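Local structure of mandelate racemase / muconate lactonizing enzyme, C-terminal domain protein (Pseudovibrio sp. JE062, 4JHM) at residues I67-L70 with R71-P75; F150-I153 with D154-E158; G199-T202 with P203-M207; T306-A309 with N310-A314; Y327-E330 with A331-A335. The protein belongs to the mandelate racemase / muconate lactonizing enzyme family of the enolase superfamily, joining an N-terminal alpha+beta domain to a C-terminal TIM-barrel-like domain. All coordinates share one frame; numbering follows the deposited sequence.

Interaction 1 of 5, residues I67-L70 with R71-P75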
loop_
_atom_site.group_PDB
_atom_site.type_symbol
_atom_site.label_atom_id
_atom_site.label_comp_id
_atom_site.label_asym_id
_atom_site.label_seq_id
_atom_site.Cartn_x
_atom_site.Cartn_y
_atom_site.Cartn_z
ATOM N N ILE A 67 38.901 -3.219 23.386
ATOM C CA ILE A 67 39.466 -2.783 24.666
ATOM C C ILE A 67 39.872 -1.307 24.650
ATOM O O ILE A 67 39.812 -0.627 25.678
ATOM C CB ILE A 67 40.690 -3.623 25.081
ATOM C CG1 ILE A 67 40.975 -3.430 26.577
ATOM C CG2 ILE A 67 41.904 -3.244 24.246
ATOM C CD1 ILE A 67 41.903 -4.466 27.175
ATOM N N GLU A 68 40.281 -0.818 23.481
ATOM C CA GLU A 68 40.758 0.553 23.349
ATOM C C GLU A 68 39.589 1.520 23.195
ATOM O O GLU A 68 39.706 2.704 23.505
ATOM C CB GLU A 68 41.714 0.667 22.161
ATOM C CG GLU A 68 42.781 1.735 22.328
ATOM C CD GLU A 68 43.553 1.618 23.640
ATOM O OE1 GLU A 68 44.022 0.511 23.977
ATOM O OE2 GLU A 68 43.704 2.644 24.333
ATOM N N SER A 69 38.467 1.003 22.706
ATOM C CA SER A 69 37.221 1.757 22.661
ATOM C C SER A 69 36.681 1.897 24.074
ATOM O O SER A 69 36.240 2.968 24.478
ATOM C CB SER A 69 36.194 1.035 21.789
ATOM O OG SER A 69 34.910 1.617 21.928
ATOM N N LEU A 70 36.730 0.799 24.819
ATOM C CA LEU A 70 36.305 0.776 26.211
ATOM C C LEU A 70 37.122 1.737 27.061
ATOM O O LEU A 70 36.604 2.343 28.000
ATOM C CB LEU A 70 36.426 -0.643 26.773
ATOM C CG LEU A 70 35.213 -1.540 26.524
ATOM C CD1 LEU A 70 35.611 -3.007 26.512
ATOM C CD2 LEU A 70 34.141 -1.277 27.571
ATOM N N ARG A 71 38.401 1.873 26.730
ATOM C CA ARG A 71 39.287 2.770 27.467
ATOM C C ARG A 71 38.751 4.196 27.511
ATOM O O ARG A 71 38.863 4.874 28.527
ATOM C CB ARG A 71 40.679 2.785 26.834
ATOM C CG ARG A 71 41.635 3.778 27.480
ATOM C CD ARG A 71 43.031 3.673 26.888
ATOM N NE ARG A 71 44.058 4.107 27.830
ATOM C CZ ARG A 71 44.599 5.320 27.849
ATOM N NH1 ARG A 71 44.219 6.239 26.971
ATOM N NH2 ARG A 71 45.529 5.613 28.752
ATOM N N THR A 72 38.182 4.650 26.399
ATOM C CA THR A 72 37.738 6.030 26.274
ATOM C C THR A 72 36.372 6.242 26.922
ATOM O O THR A 72 35.971 7.373 27.192
ATOM C CB THR A 72 37.687 6.462 24.794
ATOM O OG1 THR A 72 36.692 5.707 24.092
ATOM C CG2 THR A 72 39.035 6.242 24.133
ATOM N N ILE A 73 35.668 5.146 27.183
ATOM C CA ILE A 73 34.311 5.204 27.714
ATOM C C ILE A 73 34.276 5.177 29.240
ATOM O O ILE A 73 33.575 5.974 29.867
ATOM C CB ILE A 73 33.483 4.009 27.214
ATOM C CG1 ILE A 73 33.201 4.140 25.717
ATOM C CG2 ILE A 73 32.176 3.910 27.982
ATOM C CD1 ILE A 73 32.563 2.907 25.114
ATOM N N VAL A 74 35.049 4.265 29.822
ATOM C CA VAL A 74 34.878 3.873 31.224
ATOM C C VAL A 74 35.388 4.843 32.299
ATOM O O VAL A 74 34.976 4.734 33.452
ATOM C CB VAL A 74 35.510 2.489 31.494
ATOM C CG1 VAL A 74 34.852 1.425 30.630
ATOM C CG2 VAL A 74 37.011 2.522 31.263
ATOM N N PRO A 75 36.279 5.783 31.948
ATOM C CA PRO A 75 36.725 6.687 33.012
ATOM C C PRO A 75 35.565 7.421 33.689
ATOM O O PRO A 75 35.635 7.726 34.881
ATOM C CB PRO A 75 37.634 7.678 32.278
ATOM C CG PRO A 75 38.107 6.942 31.075
ATOM C CD PRO A 75 36.953 6.066 30.671
#
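T72 turns back on S69 and grips its carbonyl twice. T72 OG1 donates to S69 O at 2.8 Å, while T72 N, 3.2 Å from S69 O, approaches from well above the carbonyl plane. The hydroxyl reaches the carbonyl because it sits between the backbone N and the carbonyl carbon (chi1 65°). One residue on, L70 O also accepts two bonds: V74 N comes nearly along the C=O axis at 3.1 Å, and I73 N from above the plane. This mixture of i+3 and i+4 bonds marks a helix tightening into a 3-10 turn at its C-terminal end. On the apolar side, L70 CD2 meets V74 CG1 at 4.1 Å. E68 and R71 run side by side in the same direction, but their salt bridge is long and the position of E68 OE2 is uncertain. The other carboxylate oxygen of E68 is hydrogen-bonded to Y373, whose ring also takes a cation-pi contact from R71; F61 of the second subunit takes another. S69 OG bonds T97 OG1. Helix 65-73 thus lies with L70 and I73 against helix 100-119, L70 and V74 against strand 8-16, and V74 against strand 369-376.

Interaction 2 of 5, residues F150-I153 with D154-E158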
loop_
_atom_site.group_PDB
_atom_site.type_symbol
_atom_site.label_atom_id
_atom_site.label_comp_id
_atom_site.label_asym_id
_atom_site.label_seq_id
_atom_site.Cartn_x
_atom_site.Cartn_y
_atom_site.Cartn_z
ATOM N N PHE A 150 30.612 -35.959 9.112
ATOM C CA PHE A 150 29.829 -37.083 9.623
ATOM C C PHE A 150 30.274 -37.543 11.013
ATOM O O PHE A 150 29.435 -37.724 11.897
ATOM C CB PHE A 150 29.842 -38.254 8.636
ATOM C CG PHE A 150 29.359 -37.893 7.256
ATOM C CD1 PHE A 150 28.273 -37.052 7.081
ATOM C CD2 PHE A 150 29.987 -38.409 6.133
ATOM C CE1 PHE A 150 27.831 -36.725 5.813
ATOM C CE2 PHE A 150 29.547 -38.087 4.861
ATOM C CZ PHE A 150 28.467 -37.245 4.701
ATOM N N PRO A 151 31.589 -37.745 11.215
ATOM C CA PRO A 151 32.045 -38.085 12.562
ATOM C C PRO A 151 31.603 -37.045 13.585
ATOM O O PRO A 151 31.047 -37.392 14.624
ATOM C CB PRO A 151 33.570 -38.092 12.428
ATOM C CG PRO A 151 33.822 -38.404 10.994
ATOM C CD PRO A 151 32.691 -37.767 10.236
ATOM N N TYR A 152 31.839 -35.776 13.279
ATOM C CA TYR A 152 31.471 -34.694 14.178
ATOM C C TYR A 152 29.985 -34.745 14.520
ATOM O O TYR A 152 29.601 -34.616 15.682
ATOM C CB TYR A 152 31.818 -33.338 13.558
ATOM C CG TYR A 152 31.358 -32.170 14.391
ATOM C CD1 TYR A 152 30.088 -31.634 14.226
ATOM C CD2 TYR A 152 32.181 -31.611 15.356
ATOM C CE1 TYR A 152 29.655 -30.568 14.990
ATOM C CE2 TYR A 152 31.755 -30.543 16.127
ATOM C CZ TYR A 152 30.489 -30.027 15.936
ATOM O OH TYR A 152 30.055 -28.966 16.694
ATOM N N ILE A 153 29.146 -34.926 13.507
ATOM C CA ILE A 153 27.708 -34.998 13.732
ATOM C C ILE A 153 27.358 -36.231 14.564
ATOM O O ILE A 153 26.413 -36.209 15.350
ATOM C CB ILE A 153 26.926 -35.013 12.404
ATOM C CG1 ILE A 153 27.047 -33.653 11.712
ATOM C CG2 ILE A 153 25.462 -35.350 12.650
ATOM C CD1 ILE A 153 26.518 -33.634 10.295
ATOM N N ASP A 154 28.128 -37.302 14.398
ATOM C CA ASP A 154 27.891 -38.527 15.155
ATOM C C ASP A 154 28.187 -38.346 16.650
ATOM O O ASP A 154 27.498 -38.922 17.491
ATOM C CB ASP A 154 28.700 -39.689 14.568
ATOM C CG ASP A 154 28.122 -40.200 13.254
ATOM O OD1 ASP A 154 27.000 -39.792 12.889
ATOM O OD2 ASP A 154 28.787 -41.013 12.584
ATOM N N ASP A 155 29.202 -37.548 16.979
ATOM C CA ASP A 155 29.433 -37.152 18.369
ATOM C C ASP A 155 28.251 -36.339 18.873
ATOM O O ASP A 155 27.630 -36.682 19.876
ATOM C CB ASP A 155 30.692 -36.294 18.503
ATOM C CG ASP A 155 31.960 -37.082 18.327
ATOM O OD1 ASP A 155 31.939 -38.312 18.544
ATOM O OD2 ASP A 155 32.986 -36.461 17.979
ATOM N N CYS A 156 27.951 -35.250 18.173
ATOM C CA CYS A 156 26.869 -34.365 18.569
ATOM C C CYS A 156 25.671 -35.178 19.045
ATOM O O CYS A 156 25.080 -34.877 20.080
ATOM C CB CYS A 156 26.459 -33.457 17.408
ATOM S SG CYS A 156 27.690 -32.214 16.945
ATOM N N ILE A 157 25.330 -36.221 18.293
ATOM C CA ILE A 157 24.137 -37.016 18.577
ATOM C C ILE A 157 24.306 -37.910 19.806
ATOM O O ILE A 157 23.343 -38.163 20.525
ATOM C CB ILE A 157 23.727 -37.862 17.356
ATOM C CG1 ILE A 157 23.379 -36.941 16.181
ATOM C CG2 ILE A 157 22.537 -38.748 17.697
ATOM C CD1 ILE A 157 23.249 -37.649 14.850
ATOM N N GLU A 158 25.520 -38.389 20.053
ATOM C CA GLU A 158 25.783 -39.138 21.279
ATOM C C GLU A 158 25.813 -38.199 22.481
ATOM O O GLU A 158 25.262 -38.517 23.535
ATOM C CB GLU A 158 27.097 -39.925 21.193
ATOM C CG GLU A 158 26.927 -41.398 20.841
ATOM C CD GLU A 158 26.249 -42.199 21.945
ATOM O OE1 GLU A 158 25.119 -41.839 22.342
ATOM O OE2 GLU A 158 26.840 -43.199 22.414
#
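From F150 to I157 the backbone is regular alpha helix, with D154 N, D155 N, C156 N and I157 N each donating to the carbonyl four residues earlier. The straightest of these bonds runs from C156 N to Y152 O, 3.1 Å long with an N-H...O angle of 179°. The same pair also meets through its side chains. Y152 extends with CG anti to its backbone N (chi1 175°), which carries the ring alongside the next turn, where C156 SG lies 3.9 Å from the ring centroid. The sulfur stands 37° off the ring normal, so this Cys sulfur-aromatic contact is oblique. The far end of the Y152 side chain is tethered by a hydrogen bond from OH to Y327 O. A quarter-turn round the helix, I153 and I157 pack as an aliphatic pair, the branch methyl I153 CG2 lying 3.9 Å from I157 CD1. Toward helix 172-186, D154 OD1 is hydrogen-bonded to Y186 OH and F150 makes a cation-pi contact with K185. Helix 149-159 is the crossover of the beta-alpha-beta unit linking parallel strands 133-139 and 163-167: I153 and C156 pack on I164 of the latter strand, and I153 and F150 reach helix 172-186.

Interaction 3 of 5, residues G199-T202 with P203-M207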
loop_
_atom_site.group_PDB
_atom_site.type_symbol
_atom_site.label_atom_id
_atom_site.label_comp_id
_atom_site.label_asym_id
_atom_site.label_seq_id
_atom_site.Cartn_x
_atom_site.Cartn_y
_atom_site.Cartn_z
ATOM N N GLY A 199 25.506 -14.549 4.945
ATOM C CA GLY A 199 25.138 -13.456 4.054
ATOM C C GLY A 199 25.819 -13.434 2.698
ATOM O O GLY A 199 25.647 -12.482 1.945
ATOM N N PHE A 200 26.564 -14.479 2.359
ATOM C CA PHE A 200 27.359 -14.448 1.131
ATOM C C PHE A 200 26.686 -15.019 -0.122
ATOM O O PHE A 200 27.242 -14.918 -1.205
ATOM C CB PHE A 200 28.718 -15.122 1.356
ATOM C CG PHE A 200 29.598 -14.394 2.341
ATOM C CD1 PHE A 200 29.432 -13.029 2.573
ATOM C CD2 PHE A 200 30.603 -15.066 3.021
ATOM C CE1 PHE A 200 30.237 -12.358 3.475
ATOM C CE2 PHE A 200 31.414 -14.398 3.921
ATOM C CZ PHE A 200 31.231 -13.043 4.149
ATOM N N TYR A 201 25.497 -15.597 0.008
ATOM C CA TYR A 201 24.778 -16.119 -1.161
ATOM C C TYR A 201 24.195 -15.006 -2.028
ATOM O O TYR A 201 24.131 -13.845 -1.619
ATOM C CB TYR A 201 23.627 -17.032 -0.735
ATOM C CG TYR A 201 23.996 -18.466 -0.428
ATOM C CD1 TYR A 201 25.297 -18.828 -0.100
ATOM C CD2 TYR A 201 23.024 -19.453 -0.428
ATOM C CE1 TYR A 201 25.618 -20.140 0.194
ATOM C CE2 TYR A 201 23.331 -20.761 -0.122
ATOM C CZ TYR A 201 24.629 -21.102 0.186
ATOM O OH TYR A 201 24.925 -22.413 0.480
ATOM N N THR A 202 23.761 -15.384 -3.226
ATOM C CA THR A 202 23.042 -14.482 -4.111
ATOM C C THR A 202 21.549 -14.730 -3.951
ATOM O O THR A 202 21.130 -15.867 -3.755
ATOM C CB THR A 202 23.403 -14.740 -5.578
ATOM O OG1 THR A 202 22.786 -15.956 -6.016
ATOM C CG2 THR A 202 24.899 -14.851 -5.739
ATOM N N PRO A 203 20.737 -13.670 -4.032
ATOM C CA PRO A 203 19.289 -13.817 -3.917
ATOM C C PRO A 203 18.748 -15.101 -4.551
ATOM O O PRO A 203 17.954 -15.802 -3.930
ATOM C CB PRO A 203 18.773 -12.588 -4.657
ATOM C CG PRO A 203 19.811 -11.549 -4.381
ATOM C CD PRO A 203 21.127 -12.261 -4.195
ATOM N N GLU A 204 19.188 -15.402 -5.772
ATOM C CA GLU A 204 18.736 -16.591 -6.502
ATOM C C GLU A 204 19.162 -17.869 -5.786
ATOM O O GLU A 204 18.379 -18.809 -5.647
ATOM C CB GLU A 204 19.291 -16.588 -7.932
ATOM C CG GLU A 204 18.858 -15.396 -8.778
ATOM C CD GLU A 204 19.539 -14.086 -8.383
ATOM O OE1 GLU A 204 20.518 -14.115 -7.596
ATOM O OE2 GLU A 204 19.092 -13.019 -8.867
ATOM N N GLN A 205 20.412 -17.898 -5.340
ATOM C CA GLN A 205 20.931 -19.027 -4.582
ATOM C C GLN A 205 20.179 -19.164 -3.262
ATOM O O GLN A 205 19.816 -20.265 -2.853
ATOM C CB GLN A 205 22.435 -18.850 -4.329
ATOM C CG GLN A 205 23.277 -18.996 -5.590
ATOM C CD GLN A 205 24.700 -18.481 -5.440
ATOM O OE1 GLN A 205 25.181 -18.219 -4.335
ATOM N NE2 GLN A 205 25.384 -18.335 -6.567
ATOM N N ALA A 206 19.944 -18.038 -2.601
ATOM C CA ALA A 206 19.261 -18.041 -1.323
ATOM C C ALA A 206 17.906 -18.702 -1.474
ATOM O O ALA A 206 17.541 -19.569 -0.688
ATOM C CB ALA A 206 19.100 -16.622 -0.810
HETATM N N MSE A 207 17.165 -18.296 -2.497
HETATM C CA MSE A 207 15.836 -18.848 -2.737
HETATM C C MSE A 207 15.913 -20.307 -3.086
HETATM O O MSE A 207 15.056 -21.085 -2.700
HETATM C CB MSE A 207 15.140 -18.082 -3.855
HETATM C CG MSE A 207 13.738 -18.637 -4.108
HETATM SE SE MSE A 207 12.544 -18.301 -2.573
HETATM C CE MSE A 207 12.153 -16.415 -2.965
#
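The extended backbone of Y201 and T202 turns at P203 into a helix, whose first turn is closed by A206 N donating to T202 O (2.7 Å, 166° at the hydrogen). T202 holds the turn from the front with its side chain as well. Its OG1, set between the backbone N and the carbonyl carbon by a chi1 of 74°, accepts from Q205 N at 3.1 Å. Q205 answers by stretching its chain back across T202, and its OE1 takes a weak bond from T202 N at 3.4 Å. The rest of the amide lies over the threonine methyl, with T202 CG2 3.6 Å from Q205 NE2. T202 OG1 also makes a weak bond to E204 OE1, 3.3 Å away. Behind this, the Y201 ring stands nearly perpendicular to the Q205 amide, at 81°, and its CD2 touches Q205 CB at 4.0 Å; A206 N sits at the ring's edge. The phenol is tethered at its tip by a hydrogen bond between OH and D175 OD2. Reciprocal bonds between the N-cap residue and the third residue after it define a capping box, here starting helix 203-215 directly after the loop that leaves strand 192-196 of the barrel-like domain.

Interaction 4 of 5, residues T306-A309 with N310-A314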
loop_
_atom_site.group_PDB
_atom_site.type_symbol
_atom_site.label_atom_id
_atom_site.label_comp_id
_atom_site.label_asym_id
_atom_site.label_seq_id
_atom_site.Cartn_x
_atom_site.Cartn_y
_atom_site.Cartn_z
ATOM N N THR A 306 29.771 -14.418 27.431
ATOM C CA THR A 306 28.879 -14.154 26.309
ATOM C C THR A 306 27.740 -15.170 26.311
ATOM O O THR A 306 26.587 -14.826 26.064
ATOM C CB THR A 306 29.616 -14.238 24.961
ATOM O OG1 THR A 306 30.423 -13.069 24.774
ATOM C CG2 THR A 306 28.619 -14.350 23.822
ATOM N N GLN A 307 28.072 -16.425 26.595
ATOM C CA GLN A 307 27.079 -17.487 26.617
ATOM C C GLN A 307 26.032 -17.229 27.690
ATOM O O GLN A 307 24.840 -17.331 27.434
ATOM C CB GLN A 307 27.750 -18.840 26.869
ATOM C CG GLN A 307 28.717 -19.273 25.779
ATOM C CD GLN A 307 29.406 -20.585 26.097
ATOM O OE1 GLN A 307 28.792 -21.506 26.635
ATOM N NE2 GLN A 307 30.687 -20.679 25.760
ATOM N N ALA A 308 26.487 -16.890 28.892
ATOM C CA ALA A 308 25.599 -16.746 30.048
ATOM C C ALA A 308 24.653 -15.555 29.908
ATOM O O ALA A 308 23.459 -15.665 30.185
ATOM C CB ALA A 308 26.417 -16.623 31.328
ATOM N N ALA A 309 25.199 -14.423 29.477
ATOM C CA ALA A 309 24.427 -13.192 29.323
ATOM C C ALA A 309 23.163 -13.426 28.508
ATOM O O ALA A 309 22.080 -12.991 28.893
ATOM C CB ALA A 309 25.278 -12.119 28.662
ATOM N N ASN A 310 23.316 -14.114 27.381
ATOM C CA ASN A 310 22.195 -14.436 26.508
ATOM C C ASN A 310 21.311 -15.523 27.107
ATOM O O ASN A 310 20.081 -15.427 27.085
ATOM C CB ASN A 310 22.707 -14.889 25.139
ATOM C CG ASN A 310 23.493 -13.807 24.416
ATOM O OD1 ASN A 310 22.919 -12.858 23.880
ATOM N ND2 ASN A 310 24.811 -13.955 24.385
ATOM N N LEU A 311 21.937 -16.564 27.644
ATOM C CA LEU A 311 21.185 -17.678 28.200
ATOM C C LEU A 311 20.187 -17.176 29.241
ATOM O O LEU A 311 19.049 -17.648 29.309
ATOM C CB LEU A 311 22.129 -18.710 28.820
ATOM C CG LEU A 311 21.461 -19.812 29.650
ATOM C CD1 LEU A 311 20.424 -20.577 28.844
ATOM C CD2 LEU A 311 22.507 -20.769 30.199
ATOM N N HIS A 312 20.617 -16.214 30.050
ATOM C CA HIS A 312 19.786 -15.710 31.130
ATOM C C HIS A 312 18.536 -15.029 30.597
ATOM O O HIS A 312 17.420 -15.298 31.039
ATOM C CB HIS A 312 20.581 -14.747 32.010
ATOM C CG HIS A 312 21.349 -15.429 33.095
ATOM N ND1 HIS A 312 20.742 -15.946 34.217
ATOM C CD2 HIS A 312 22.670 -15.689 33.227
ATOM C CE1 HIS A 312 21.657 -16.492 34.997
ATOM N NE2 HIS A 312 22.835 -16.350 34.420
ATOM N N VAL A 313 18.729 -14.144 29.637
ATOM C CA VAL A 313 17.615 -13.437 29.045
ATOM C C VAL A 313 16.638 -14.438 28.430
ATOM O O VAL A 313 15.428 -14.293 28.572
ATOM C CB VAL A 313 18.106 -12.429 27.990
ATOM C CG1 VAL A 313 16.941 -11.643 27.415
ATOM C CG2 VAL A 313 19.130 -11.488 28.609
ATOM N N ALA A 314 17.165 -15.467 27.769
ATOM C CA ALA A 314 16.320 -16.472 27.118
ATOM C C ALA A 314 15.526 -17.295 28.136
ATOM O O ALA A 314 14.447 -17.796 27.830
ATOM C CB ALA A 314 17.157 -17.384 26.229
#
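The imidazole of H312 and the amide of N310 both turn back toward carbonyls of the preceding helical turn. At the edge of the H312 ring, near its plane, lies A308 O, 3.1 Å from CD2, so a ring carbon rather than a nitrogen faces that carbonyl. The nitrogens are engaged elsewhere: ND1 is bonded to Y124 N and NE2 to L356 O, which together fix the ring's rotation. The N310 amide meets T306 O, which lies 25° out of the amide plane; ND2 donates to it at 2.6 Å, with a bent angle of 131° at the hydrogen. CG of N310 is anti to its own carbonyl carbon (chi1 -62°), and this swings the amide back along the helix beside T306, whose methyl CG2 is 3.9 Å from ND2. The same amide reaches beyond the helix through ND2 to D272 OD1 and through OD1 to A273 N. All of this happens on helix 304-316 of the TIM-barrel-like domain, whose residues in this contact are buried and which precedes strand 323-326 in the chain. Two i to i+4 backbone bonds cross the contact, L311 N to Q307 O in the carbonyl plane at 3.0 Å and H312 N to A308 O at 2.9 Å. A308 CB approaches the H312 ring at CD2, 4.3 Å away, and V313 packs on I279, L282 and F286 of helix 279-291.

Interaction 5 of 5, residues Y327-E330 with A331-A335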
loop_
_atom_site.group_PDB
_atom_site.type_symbol
_atom_site.label_atom_id
_atom_site.label_comp_id
_atom_site.label_asym_id
_atom_site.label_seq_id
_atom_site.Cartn_x
_atom_site.Cartn_y
_atom_site.Cartn_z
ATOM N N TYR A 327 30.392 -26.342 19.823
ATOM C CA TYR A 327 30.927 -27.626 20.255
ATOM C C TYR A 327 32.103 -27.943 19.336
ATOM O O TYR A 327 31.951 -27.890 18.113
ATOM C CB TYR A 327 29.823 -28.690 20.154
ATOM C CG TYR A 327 30.141 -30.023 20.794
ATOM C CD1 TYR A 327 30.491 -30.108 22.136
ATOM C CD2 TYR A 327 30.062 -31.203 20.062
ATOM C CE1 TYR A 327 30.777 -31.325 22.724
ATOM C CE2 TYR A 327 30.346 -32.428 20.640
ATOM C CZ TYR A 327 30.702 -32.484 21.970
ATOM O OH TYR A 327 30.984 -33.700 22.553
ATOM N N PRO A 328 33.287 -28.250 19.904
ATOM C CA PRO A 328 33.642 -28.427 21.321
ATOM C C PRO A 328 33.532 -27.155 22.162
ATOM O O PRO A 328 33.348 -26.069 21.617
ATOM C CB PRO A 328 35.109 -28.881 21.271
ATOM C CG PRO A 328 35.398 -29.203 19.844
ATOM C CD PRO A 328 34.470 -28.365 19.034
ATOM N N TYR A 329 33.658 -27.304 23.480
ATOM C CA TYR A 329 33.494 -26.188 24.408
ATOM C C TYR A 329 34.824 -25.551 24.775
ATOM O O TYR A 329 34.950 -24.331 24.822
ATOM C CB TYR A 329 32.854 -26.657 25.717
ATOM C CG TYR A 329 31.683 -27.603 25.585
ATOM C CD1 TYR A 329 30.515 -27.210 24.946
ATOM C CD2 TYR A 329 31.732 -28.879 26.140
ATOM C CE1 TYR A 329 29.438 -28.069 24.843
ATOM C CE2 TYR A 329 30.660 -29.745 26.040
ATOM C CZ TYR A 329 29.515 -29.335 25.392
ATOM O OH TYR A 329 28.442 -30.185 25.285
ATOM N N GLU A 330 35.805 -26.402 25.049
ATOM C CA GLU A 330 37.051 -26.006 25.708
ATOM C C GLU A 330 37.582 -24.628 25.307
ATOM O O GLU A 330 37.951 -23.830 26.168
ATOM C CB GLU A 330 38.130 -27.066 25.470
ATOM C CG GLU A 330 37.864 -28.399 26.164
ATOM C CD GLU A 330 36.849 -29.272 25.437
ATOM O OE1 GLU A 330 36.751 -30.470 25.772
ATOM O OE2 GLU A 330 36.151 -28.770 24.531
ATOM N N ALA A 331 37.630 -24.351 24.010
ATOM C CA ALA A 331 38.213 -23.103 23.532
ATOM C C ALA A 331 37.579 -21.893 24.219
ATOM O O ALA A 331 38.280 -20.997 24.692
ATOM C CB ALA A 331 38.068 -22.995 22.022
ATOM N N PHE A 332 36.251 -21.883 24.280
ATOM C CA PHE A 332 35.510 -20.757 24.841
ATOM C C PHE A 332 35.319 -20.867 26.353
ATOM O O PHE A 332 34.474 -20.186 26.931
ATOM C CB PHE A 332 34.152 -20.636 24.152
ATOM C CG PHE A 332 34.247 -20.300 22.695
ATOM C CD1 PHE A 332 34.702 -19.055 22.288
ATOM C CD2 PHE A 332 33.882 -21.222 21.730
ATOM C CE1 PHE A 332 34.796 -18.739 20.949
ATOM C CE2 PHE A 332 33.971 -20.907 20.385
ATOM C CZ PHE A 332 34.431 -19.665 19.996
ATOM N N GLU A 333 36.103 -21.716 27.000
ATOM C CA GLU A 333 36.044 -21.822 28.449
ATOM C C GLU A 333 37.300 -21.228 29.103
ATOM O O GLU A 333 37.633 -21.562 30.240
ATOM C CB GLU A 333 35.830 -23.282 28.860
ATOM C CG GLU A 333 34.485 -23.845 28.412
ATOM C CD GLU A 333 34.285 -25.304 28.789
ATOM O OE1 GLU A 333 35.286 -26.007 29.021
ATOM O OE2 GLU A 333 33.122 -25.754 28.844
ATOM N N LEU A 334 37.973 -20.327 28.389
ATOM C CA LEU A 334 39.179 -19.665 28.895
ATOM C C LEU A 334 39.014 -19.098 30.304
ATOM O O LEU A 334 38.037 -18.414 30.601
ATOM C CB LEU A 334 39.606 -18.530 27.956
ATOM C CG LEU A 334 40.813 -18.797 27.053
ATOM C CD1 LEU A 334 40.439 -19.695 25.884
ATOM C CD2 LEU A 334 41.392 -17.486 26.548
ATOM N N ALA A 335 39.984 -19.387 31.166
ATOM C CA ALA A 335 40.053 -18.791 32.501
ATOM C C ALA A 335 38.708 -18.775 33.226
ATOM O O ALA A 335 38.434 -17.872 34.019
ATOM C CB ALA A 335 40.604 -17.377 32.405
#
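Two backbone hydrogen bonds join Y329 and E330 to the residues three places on. F332 N donates to Y329 O at 2.8 Å with a bent angle of 133° at the hydrogen, and E333 N to E330 O at 2.9 Å, the latter donor standing well above the carbonyl plane. Consecutive i+3 bonds of this kind wind the chain into a short 3-10-like turn, entered from the cis peptide before P328. A weak side-chain bond runs from Y329 N to E330 OE2 at 3.1 Å.

Van der Waals packing comes chiefly from Y329 and E333, which lie side by side and point the same way. The E333 chain is extended beyond CG, and this brings its carboxylate along Y329 so that OE2 is 3.3 Å from Y329 CB, with the ring and carboxylate planes only 20° apart. One face of the Y329 ring is met by Y327 CD1, 3.4 Å above it and offset toward the rim.

Among the charged groups, E330 OE2 and E333 OE1 approach to 5.3 Å without touching; R341, salt-bridged to E333 OE1, would probably ease their repulsion.

The segment belongs to the loop between strands 323-326 and 347-349. F332 is buried, edge-to-face with F326 of the first strand and with Y303, while A335 packs on helix 362-368.

Each contact lies within one unbroken stretch, so none closes a long loop; the five follow one another in series, without nesting or crossing. Interaction 1 ends a helix of the N-terminal domain. The other four belong to the barrel-like domain: interaction 2 on a crossover helix, interaction 3 at the start of helix 203-215, interaction 4 on helix 304-316 and interaction 5 in the loop after strand 323-326. Interactions 1 and 2 lie on opposite sides of the chain's centre, their own centres about 42 Å apart. Interaction 5 touches both interaction 2, through Y327, and interaction 4, where F332 CB lies 3.8 Å from Q307 NE2. Interactions 1 and 3 touch none of the others.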